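Local coordinates for protein rhamnonate dehydratase (Gibberella zeae PH-1, PDB 3FXG) that probably catalyses the magnesium-dependent dehydration of L-rhamnonate, as a member of the enolase superfamily, at residues R15-G20 with S66-I71; N62-F67 with T82-P87; K285-R290 with A313-Y318. One frame throughout, in Å; residues are numbered along the deposited sequence.

Contact 1: residues R15-G20 with S66-I71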
loop_
_atom_site.group_PDB
_atom_site.type_symbol
_atom_site.label_atom_id
_atom_site.label_comp_id
_atom_site.label_asym_id
_atom_site.label_seq_id
_atom_site.Cartn_x
_atom_site.Cartn_y
_atom_site.Cartn_z
ATOM N N ARG A 15 -37.854 -21.384 27.714
ATOM C CA ARG A 15 -37.830 -20.982 29.111
ATOM C C ARG A 15 -36.408 -20.566 29.475
ATOM O O ARG A 15 -35.445 -21.076 28.908
ATOM C CB ARG A 15 -38.268 -22.152 30.001
ATOM C CG ARG A 15 -39.696 -22.645 29.767
ATOM C CD ARG A 15 -40.020 -23.847 30.656
ATOM N NE ARG A 15 -39.328 -25.068 30.238
ATOM C CZ ARG A 15 -39.771 -25.900 29.295
ATOM N NH1 ARG A 15 -40.913 -25.652 28.666
ATOM N NH2 ARG A 15 -39.074 -26.986 28.981
ATOM N N SER A 16 -36.274 -19.628 30.407
ATOM C CA SER A 16 -34.951 -19.192 30.837
ATOM C C SER A 16 -34.913 -19.142 32.353
ATOM O O SER A 16 -35.922 -18.857 33.004
ATOM C CB SER A 16 -34.601 -17.816 30.253
ATOM O OG SER A 16 -35.425 -16.797 30.782
ATOM N N PHE A 17 -33.742 -19.429 32.907
ATOM C CA PHE A 17 -33.551 -19.444 34.348
ATOM C C PHE A 17 -32.235 -18.792 34.719
ATOM O O PHE A 17 -31.265 -18.850 33.964
ATOM C CB PHE A 17 -33.512 -20.887 34.860
ATOM C CG PHE A 17 -34.738 -21.682 34.541
ATOM C CD1 PHE A 17 -35.813 -21.707 35.422
ATOM C CD2 PHE A 17 -34.822 -22.403 33.353
ATOM C CE1 PHE A 17 -36.959 -22.441 35.125
ATOM C CE2 PHE A 17 -35.964 -23.139 33.045
ATOM C CZ PHE A 17 -37.035 -23.157 33.934
ATOM N N ILE A 18 -32.208 -18.173 35.891
ATOM C CA ILE A 18 -30.989 -17.568 36.399
ATOM C C ILE A 18 -30.436 -18.622 37.350
ATOM O O ILE A 18 -31.192 -19.225 38.112
ATOM C CB ILE A 18 -31.285 -16.284 37.184
ATOM C CG1 ILE A 18 -31.861 -15.229 36.236
ATOM C CG2 ILE A 18 -30.016 -15.784 37.863
ATOM C CD1 ILE A 18 -32.468 -14.045 36.937
ATOM N N ILE A 19 -29.135 -18.872 37.291
ATOM C CA ILE A 19 -28.541 -19.867 38.170
ATOM C C ILE A 19 -28.155 -19.204 39.487
ATOM O O ILE A 19 -27.272 -18.353 39.527
ATOM C CB ILE A 19 -27.308 -20.513 37.508
ATOM C CG1 ILE A 19 -27.710 -21.082 36.141
ATOM C CG2 ILE A 19 -26.761 -21.628 38.389
ATOM C CD1 ILE A 19 -26.561 -21.646 35.341
ATOM N N GLY A 20 -28.842 -19.587 40.559
ATOM C CA GLY A 20 -28.563 -19.013 41.863
ATOM C C GLY A 20 -27.200 -19.396 42.404
ATOM O O GLY A 20 -26.599 -20.370 41.954
ATOM N N SER A 66 -24.748 -16.460 35.760
ATOM C CA SER A 66 -25.063 -17.435 34.721
ATOM C C SER A 66 -26.566 -17.583 34.516
ATOM O O SER A 66 -27.355 -17.256 35.401
ATOM C CB SER A 66 -24.482 -18.798 35.098
ATOM O OG SER A 66 -23.105 -18.705 35.414
ATOM N N PHE A 67 -26.957 -18.068 33.340
ATOM C CA PHE A 67 -28.362 -18.304 33.038
ATOM C C PHE A 67 -28.485 -19.565 32.192
ATOM O O PHE A 67 -27.497 -20.045 31.629
ATOM C CB PHE A 67 -29.003 -17.083 32.340
ATOM C CG PHE A 67 -28.661 -16.933 30.875
ATOM C CD1 PHE A 67 -29.638 -17.132 29.899
ATOM C CD2 PHE A 67 -27.392 -16.529 30.474
ATOM C CE1 PHE A 67 -29.358 -16.924 28.542
ATOM C CE2 PHE A 67 -27.099 -16.317 29.120
ATOM C CZ PHE A 67 -28.085 -16.515 28.155
ATOM N N LEU A 68 -29.691 -20.119 32.138
ATOM C CA LEU A 68 -29.948 -21.334 31.378
ATOM C C LEU A 68 -31.146 -21.136 30.467
ATOM O O LEU A 68 -32.137 -20.514 30.849
ATOM C CB LEU A 68 -30.238 -22.503 32.326
ATOM C CG LEU A 68 -30.627 -23.833 31.672
ATOM C CD1 LEU A 68 -29.374 -24.585 31.269
ATOM C CD2 LEU A 68 -31.444 -24.672 32.645
ATOM N N VAL A 69 -31.054 -21.676 29.262
ATOM C CA VAL A 69 -32.144 -21.577 28.307
ATOM C C VAL A 69 -32.624 -22.975 27.947
ATOM O O VAL A 69 -31.816 -23.871 27.703
ATOM C CB VAL A 69 -31.694 -20.857 27.015
ATOM C CG1 VAL A 69 -32.764 -20.986 25.943
ATOM C CG2 VAL A 69 -31.412 -19.390 27.310
ATOM N N GLU A 70 -33.939 -23.164 27.933
ATOM C CA GLU A 70 -34.514 -24.449 27.556
ATOM C C GLU A 70 -35.432 -24.211 26.366
ATOM O O GLU A 70 -36.244 -23.287 26.377
ATOM C CB GLU A 70 -35.341 -25.059 28.696
ATOM C CG GLU A 70 -34.576 -25.379 29.973
ATOM C CD GLU A 70 -35.416 -26.185 30.959
ATOM O OE1 GLU A 70 -36.588 -25.816 31.179
ATOM O OE2 GLU A 70 -34.909 -27.179 31.519
ATOM N N ILE A 71 -35.291 -25.032 25.333
ATOM C CA ILE A 71 -36.144 -24.911 24.161
ATOM C C ILE A 71 -36.851 -26.251 24.000
ATOM O O ILE A 71 -36.207 -27.280 23.804
ATOM C CB ILE A 71 -35.325 -24.587 22.896
ATOM C CG1 ILE A 71 -34.608 -23.246 23.079
ATOM C CG2 ILE A 71 -36.244 -24.536 21.674
ATOM C CD1 ILE A 71 -33.688 -22.874 21.922
HETATM O O HOH W 1 -25.030 -17.110 38.483
#
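Ser66 opens the pairing with strand 11-19. Its O accepts from Ile19 N at 3.1 Å, and the donor lies above the carbonyl plane. Its N gives its hydrogen to a water that in turn donates to Ile19 O. One water therefore carries the pairing past the last direct bond. The Ser66 CB also meets the tip of Ile19, with CD1 at 3.5 Å. The hydroxyl of Ser66 turns to Asp27 N.

Phe67 faces Ile18 in a non-hydrogen-bonded pair. The carbonyl O of Phe17 comes within 3.1 Å of Phe67 CA in a CA-H...O contact. Leu68 and Phe17 form a hydrogen-bonded pair, with Leu68 N to Phe17 O at 2.7 Å. Their side chains lie side by side and point the same way, and CD2 of Leu68 approaches CD2 of Phe17.

Val69 pairs with Ser16 on the face that also carries Ile18 and Phe67. Glu70 and Arg15 are bonded twice through the backbone and once through their side chains. Arg15 NE donates to Glu70 OE1 at 3.0 Å with an N-H...O angle of 167°. The oxygen sits in the guanidinium plane, while the carboxylate plane is turned 87° from it. Arg15 bends at chi3 (-72°), which turns NE out of the extended line of the chain. The same OE1 lies at the ring edge of Phe17, 3.3 Å from CE2. A second salt bridge joins Arg15 NH2 to Glu72.

The two antiparallel strands are the middle pair of a four-stranded sheet, between strands 78-84 and 397-399. Phe67 and Val69 pack on helix 128-148, Ser16 and Phe67 on helix 86-101, and Glu70 on strand 78-84.

Contact 2: residues N62-F67 with T82-P87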
loop_
_atom_site.group_PDB
_atom_site.type_symbol
_atom_site.label_atom_id
_atom_site.label_comp_id
_atom_site.label_asym_id
_atom_site.label_seq_id
_atom_site.Cartn_x
_atom_site.Cartn_y
_atom_site.Cartn_z
ATOM N N ASN A 62 -17.729 -10.568 37.844
ATOM C CA ASN A 62 -18.773 -11.540 38.166
ATOM C C ASN A 62 -20.162 -10.911 38.267
ATOM O O ASN A 62 -21.096 -11.531 38.776
ATOM C CB ASN A 62 -18.432 -12.206 39.500
ATOM C CG ASN A 62 -18.443 -11.220 40.657
ATOM O OD1 ASN A 62 -18.144 -10.034 40.481
ATOM N ND2 ASN A 62 -18.778 -11.704 41.848
ATOM N N VAL A 63 -20.305 -9.689 37.767
ATOM C CA VAL A 63 -21.576 -8.977 37.861
ATOM C C VAL A 63 -22.784 -9.587 37.147
ATOM O O VAL A 63 -23.911 -9.456 37.623
ATOM C CB VAL A 63 -21.416 -7.508 37.382
ATOM C CG1 VAL A 63 -21.226 -7.461 35.869
ATOM C CG2 VAL A 63 -22.624 -6.690 37.804
ATOM N N LEU A 64 -22.566 -10.253 36.020
ATOM C CA LEU A 64 -23.681 -10.824 35.263
ATOM C C LEU A 64 -24.280 -12.122 35.796
ATOM O O LEU A 64 -25.499 -12.254 35.880
ATOM C CB LEU A 64 -23.269 -11.028 33.801
ATOM C CG LEU A 64 -22.937 -9.741 33.041
ATOM C CD1 LEU A 64 -22.485 -10.071 31.632
ATOM C CD2 LEU A 64 -24.162 -8.841 33.014
ATOM N N GLY A 65 -23.434 -13.079 36.148
ATOM C CA GLY A 65 -23.943 -14.348 36.636
ATOM C C GLY A 65 -24.248 -15.265 35.465
ATOM O O GLY A 65 -24.044 -14.894 34.306
ATOM N N SER A 66 -24.748 -16.460 35.760
ATOM C CA SER A 66 -25.063 -17.435 34.721
ATOM C C SER A 66 -26.566 -17.583 34.516
ATOM O O SER A 66 -27.355 -17.256 35.401
ATOM C CB SER A 66 -24.482 -18.798 35.098
ATOM O OG SER A 66 -23.105 -18.705 35.414
ATOM N N PHE A 67 -26.957 -18.068 33.340
ATOM C CA PHE A 67 -28.362 -18.304 33.038
ATOM C C PHE A 67 -28.485 -19.565 32.192
ATOM O O PHE A 67 -27.497 -20.045 31.629
ATOM C CB PHE A 67 -29.003 -17.083 32.340
ATOM C CG PHE A 67 -28.661 -16.933 30.875
ATOM C CD1 PHE A 67 -29.638 -17.132 29.899
ATOM C CD2 PHE A 67 -27.392 -16.529 30.474
ATOM C CE1 PHE A 67 -29.358 -16.924 28.542
ATOM C CE2 PHE A 67 -27.099 -16.317 29.120
ATOM C CZ PHE A 67 -28.085 -16.515 28.155
ATOM N N THR A 82 -26.210 -23.321 28.707
ATOM C CA THR A 82 -25.962 -22.327 29.737
ATOM C C THR A 82 -24.908 -21.335 29.261
ATOM O O THR A 82 -24.174 -21.599 28.306
ATOM C CB THR A 82 -25.483 -23.000 31.049
ATOM O OG1 THR A 82 -25.383 -22.020 32.089
ATOM C CG2 THR A 82 -24.121 -23.655 30.848
ATOM N N GLY A 83 -24.845 -20.189 29.930
ATOM C CA GLY A 83 -23.877 -19.170 29.577
ATOM C C GLY A 83 -23.901 -18.066 30.611
ATOM O O GLY A 83 -24.671 -18.131 31.569
ATOM N N PHE A 84 -23.056 -17.057 30.440
ATOM C CA PHE A 84 -23.042 -15.951 31.381
ATOM C C PHE A 84 -23.980 -14.898 30.803
ATOM O O PHE A 84 -24.170 -14.836 29.591
ATOM C CB PHE A 84 -21.609 -15.416 31.566
ATOM C CG PHE A 84 -21.217 -14.325 30.605
ATOM C CD1 PHE A 84 -21.321 -14.502 29.227
ATOM C CD2 PHE A 84 -20.706 -13.120 31.085
ATOM C CE1 PHE A 84 -20.921 -13.497 28.345
ATOM C CE2 PHE A 84 -20.304 -12.111 30.209
ATOM C CZ PHE A 84 -20.412 -12.301 28.835
ATOM N N GLY A 85 -24.586 -14.091 31.666
ATOM C CA GLY A 85 -25.511 -13.076 31.196
ATOM C C GLY A 85 -26.559 -12.796 32.253
ATOM O O GLY A 85 -27.097 -11.696 32.333
ATOM N N GLY A 86 -26.860 -13.820 33.047
ATOM C CA GLY A 86 -27.815 -13.690 34.133
ATOM C C GLY A 86 -29.151 -13.046 33.824
ATOM O O GLY A 86 -29.725 -13.271 32.761
ATOM N N PRO A 87 -29.673 -12.227 34.751
ATOM C CA PRO A 87 -30.958 -11.535 34.604
ATOM C C PRO A 87 -31.150 -10.741 33.309
ATOM O O PRO A 87 -32.138 -10.933 32.602
ATOM C CB PRO A 87 -31.013 -10.649 35.850
ATOM C CG PRO A 87 -30.271 -11.457 36.860
ATOM C CD PRO A 87 -29.076 -11.940 36.066
#
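Leu64 sends CD1 against the ring of Phe84, 3.3 Å from CE2, and the two side chains meet at a slant. The O of Leu64 receives a CA-H...O contact from Gly86 CA at 3.2 Å. A side chain on Gly86 would run into this oxygen, and the backbone there has positive phi.

Gly65 has backbone angles that suit only glycine well. Its O accepts from Gly85 N at 2.8 Å, with an N-H...O angle of 162°. It also receives a CA-H...O contact from Phe84 CA. Gly85 likewise has a backbone shape that favours glycine, and a CB there would press on the Phe67 ring.

Ser66 pairs with Phe84 without backbone hydrogen bonds between them. Their side chains diverge, and the CB of Ser66 brushes Gly83 O.

Phe67 N donates to Gly83 O at 2.9 Å, nearly in line with the C=O bond. Phe67 O takes two donors, Gly83 N at 3.2 Å and Thr82 OG1 at 2.9 Å. The hydroxyl comes from above the carbonyl plane, the amide from within it. With OG1 anti to the backbone N, beside the carbonyl carbon (chi1 -174°), the Thr82 hydroxyl reaches Phe67 O; it also receives a hydrogen bond from Gly26 N. The ring of Phe67 lies against the other segment, with Phe84 O at its edge, 3.3 Å from CE2.

Beyond the segments, Phe84 meets Trp301 of its own chain and Phe122 of a neighbouring subunit, while Leu64 packs on Tyr123 of that subunit. Antiparallel strands 66-73 and 78-84 form a beta hairpin, and the second runs through glycines into helix 86-101. This fits the N-terminal capping domain of the enolase superfamily.

Contact 3: residues K285-R290 with A313-Y318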
loop_
_atom_site.group_PDB
_atom_site.type_symbol
_atom_site.label_atom_id
_atom_site.label_comp_id
_atom_site.label_asym_id
_atom_site.label_seq_id
_atom_site.Cartn_x
_atom_site.Cartn_y
_atom_site.Cartn_z
ATOM N N LYS A 285 -11.618 -9.527 10.777
ATOM C CA LYS A 285 -10.534 -8.578 11.023
ATOM C C LYS A 285 -9.314 -9.214 11.686
ATOM O O LYS A 285 -8.184 -8.784 11.456
ATOM C CB LYS A 285 -11.033 -7.420 11.891
ATOM C CG LYS A 285 -11.787 -6.361 11.112
ATOM C CD LYS A 285 -10.872 -5.752 10.060
ATOM C CE LYS A 285 -11.517 -4.577 9.368
ATOM N NZ LYS A 285 -10.618 -4.015 8.325
ATOM N N LEU A 286 -9.541 -10.218 12.524
ATOM C CA LEU A 286 -8.435 -10.887 13.198
ATOM C C LEU A 286 -7.647 -11.768 12.235
ATOM O O LEU A 286 -6.467 -12.052 12.460
ATOM C CB LEU A 286 -8.953 -11.717 14.377
ATOM C CG LEU A 286 -9.192 -10.939 15.675
ATOM C CD1 LEU A 286 -10.161 -9.786 15.435
ATOM C CD2 LEU A 286 -9.728 -11.889 16.739
ATOM N N VAL A 287 -8.299 -12.201 11.163
ATOM C CA VAL A 287 -7.639 -13.030 10.163
ATOM C C VAL A 287 -6.940 -12.157 9.119
ATOM O O VAL A 287 -5.887 -12.531 8.606
ATOM C CB VAL A 287 -8.648 -13.975 9.467
ATOM C CG1 VAL A 287 -7.964 -14.754 8.354
ATOM C CG2 VAL A 287 -9.232 -14.942 10.490
ATOM N N GLU A 288 -7.518 -10.996 8.811
ATOM C CA GLU A 288 -6.914 -10.088 7.832
ATOM C C GLU A 288 -5.518 -9.689 8.296
ATOM O O GLU A 288 -5.334 -9.274 9.437
ATOM C CB GLU A 288 -7.750 -8.811 7.661
ATOM C CG GLU A 288 -9.183 -9.035 7.219
ATOM C CD GLU A 288 -9.928 -7.733 6.967
ATOM O OE1 GLU A 288 -9.481 -6.675 7.460
ATOM O OE2 GLU A 288 -10.973 -7.775 6.284
ATOM N N GLY A 289 -4.541 -9.804 7.405
ATOM C CA GLY A 289 -3.183 -9.444 7.768
ATOM C C GLY A 289 -2.424 -10.620 8.347
ATOM O O GLY A 289 -1.193 -10.622 8.376
ATOM N N ARG A 290 -3.161 -11.625 8.813
ATOM C CA ARG A 290 -2.549 -12.816 9.384
ATOM C C ARG A 290 -1.510 -12.410 10.444
ATOM O O ARG A 290 -0.374 -12.892 10.445
ATOM C CB ARG A 290 -1.910 -13.642 8.255
ATOM C CG ARG A 290 -1.584 -15.093 8.596
ATOM C CD ARG A 290 -2.289 -16.113 7.667
ATOM N NE ARG A 290 -2.093 -15.860 6.237
ATOM C CZ ARG A 290 -1.633 -16.757 5.363
ATOM N NH1 ARG A 290 -1.499 -16.434 4.082
ATOM N NH2 ARG A 290 -1.288 -17.974 5.765
ATOM N N ALA A 313 -14.517 -21.467 9.202
ATOM C CA ALA A 313 -14.363 -21.684 7.767
ATOM C C ALA A 313 -13.522 -20.579 7.124
ATOM O O ALA A 313 -12.704 -20.849 6.246
ATOM C CB ALA A 313 -15.729 -21.759 7.102
ATOM N N LEU A 314 -13.734 -19.337 7.552
ATOM C CA LEU A 314 -12.969 -18.217 7.017
ATOM C C LEU A 314 -11.506 -18.388 7.422
ATOM O O LEU A 314 -10.604 -18.241 6.602
ATOM C CB LEU A 314 -13.512 -16.891 7.559
ATOM C CG LEU A 314 -12.805 -15.611 7.090
ATOM C CD1 LEU A 314 -13.747 -14.428 7.237
ATOM C CD2 LEU A 314 -11.531 -15.390 7.884
ATOM N N ALA A 315 -11.278 -18.703 8.692
ATOM C CA ALA A 315 -9.920 -18.905 9.189
ATOM C C ALA A 315 -9.254 -20.064 8.443
ATOM O O ALA A 315 -8.056 -20.024 8.156
ATOM C CB ALA A 315 -9.950 -19.193 10.690
ATOM N N ALA A 316 -10.041 -21.090 8.125
ATOM C CA ALA A 316 -9.534 -22.269 7.422
ATOM C C ALA A 316 -9.002 -21.954 6.025
ATOM O O ALA A 316 -8.110 -22.642 5.529
ATOM C CB ALA A 316 -10.629 -23.339 7.333
ATOM N N ALA A 317 -9.558 -20.928 5.388
ATOM C CA ALA A 317 -9.116 -20.541 4.049
ATOM C C ALA A 317 -7.712 -19.943 4.112
ATOM O O ALA A 317 -7.040 -19.799 3.087
ATOM C CB ALA A 317 -10.084 -19.536 3.445
ATOM N N TYR A 318 -7.281 -19.592 5.319
ATOM C CA TYR A 318 -5.955 -19.023 5.535
ATOM C C TYR A 318 -5.141 -19.895 6.492
ATOM O O TYR A 318 -4.095 -19.485 6.993
ATOM C CB TYR A 318 -6.093 -17.599 6.085
ATOM C CG TYR A 318 -6.641 -16.640 5.055
ATOM C CD1 TYR A 318 -5.809 -16.083 4.083
ATOM C CD2 TYR A 318 -8.003 -16.337 5.010
ATOM C CE1 TYR A 318 -6.319 -15.250 3.089
ATOM C CE2 TYR A 318 -8.524 -15.506 4.017
ATOM C CZ TYR A 318 -7.676 -14.969 3.061
ATOM O OH TYR A 318 -8.185 -14.165 2.065
HETATM O O HOH W 2 -1.667 -19.417 8.368
#
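Two helices of the TIM-barrel-like domain, 279-287 and 305-316, meet at their C-terminal ends. They belong to the outer layer of the enolase-superfamily barrel, and strand 294-295 lies between them in sequence. Val287, the last residue of the first helix, and Tyr318 carry the largest shares of the contact. Both methyls of Val287 take part. CG2 meets Leu314 CD2 at 3.5 Å, and the two side chains slide past each other in opposite directions. CG1, anti to the backbone N (chi1 176°), is the methyl that reaches the ring of Tyr318, 3.7 Å from CD2, on an oblique approach. Ala315 lends its CB to the same apolar patch, and also touches Ile295 of strand 294-295.

After Val287 the chain leaves the helix through a type II beta turn, closed by Arg290 N to Val287 O at 2.9 Å. Gly289 takes a positive phi in the turn. Within this segment Lys285 NZ bridges Glu288 OE1 at 3.0 Å, on the syn side of the carboxylate.

The turn brings Arg290 alongside Tyr318. The Arg290 chain is bent at chi2 and chi3, and CD1 of the Tyr318 ring lies over one face of the guanidinium.

Tyr318 OH hydrogen-bonds Glu288 OE2 of a neighbouring subunit, the reverse pair is also made, and Leu314 packs on its own counterpart there. Arg290 NH2 forms a salt bridge with Asp255 of a different subunit, so the contact lies where several copies of the protein come together.

A water bridges the two segments. It accepts from Arg290 NH2 at 3.0 Å and lies in the guanidinium plane, while donating to Tyr318 O at 2.8 Å.

Contacts 1 and 2 adjoin in the N-terminal domain and share Ser66 and Phe67. Strand 66-73 is paired with 11-19 in contact 1 and with 78-84 in contact 2. They touch directly, for example Ile18 CD1 to Pro87 CG at 3.4 Å. All three contacts are buried, 1 and 2 more completely; contact 3 has partly exposed Arg290 and Tyr318. Backbone bonds dominate contacts 1 and 2, although contact 1 adds a salt bridge and contact 2 relies on glycines. Contact 3, about 30 Å from contact 2 between centres, joins helix ends by apolar packing and a water. It meets several neighbouring subunits, contact 2 packs on one, and no other chain touches contact 1.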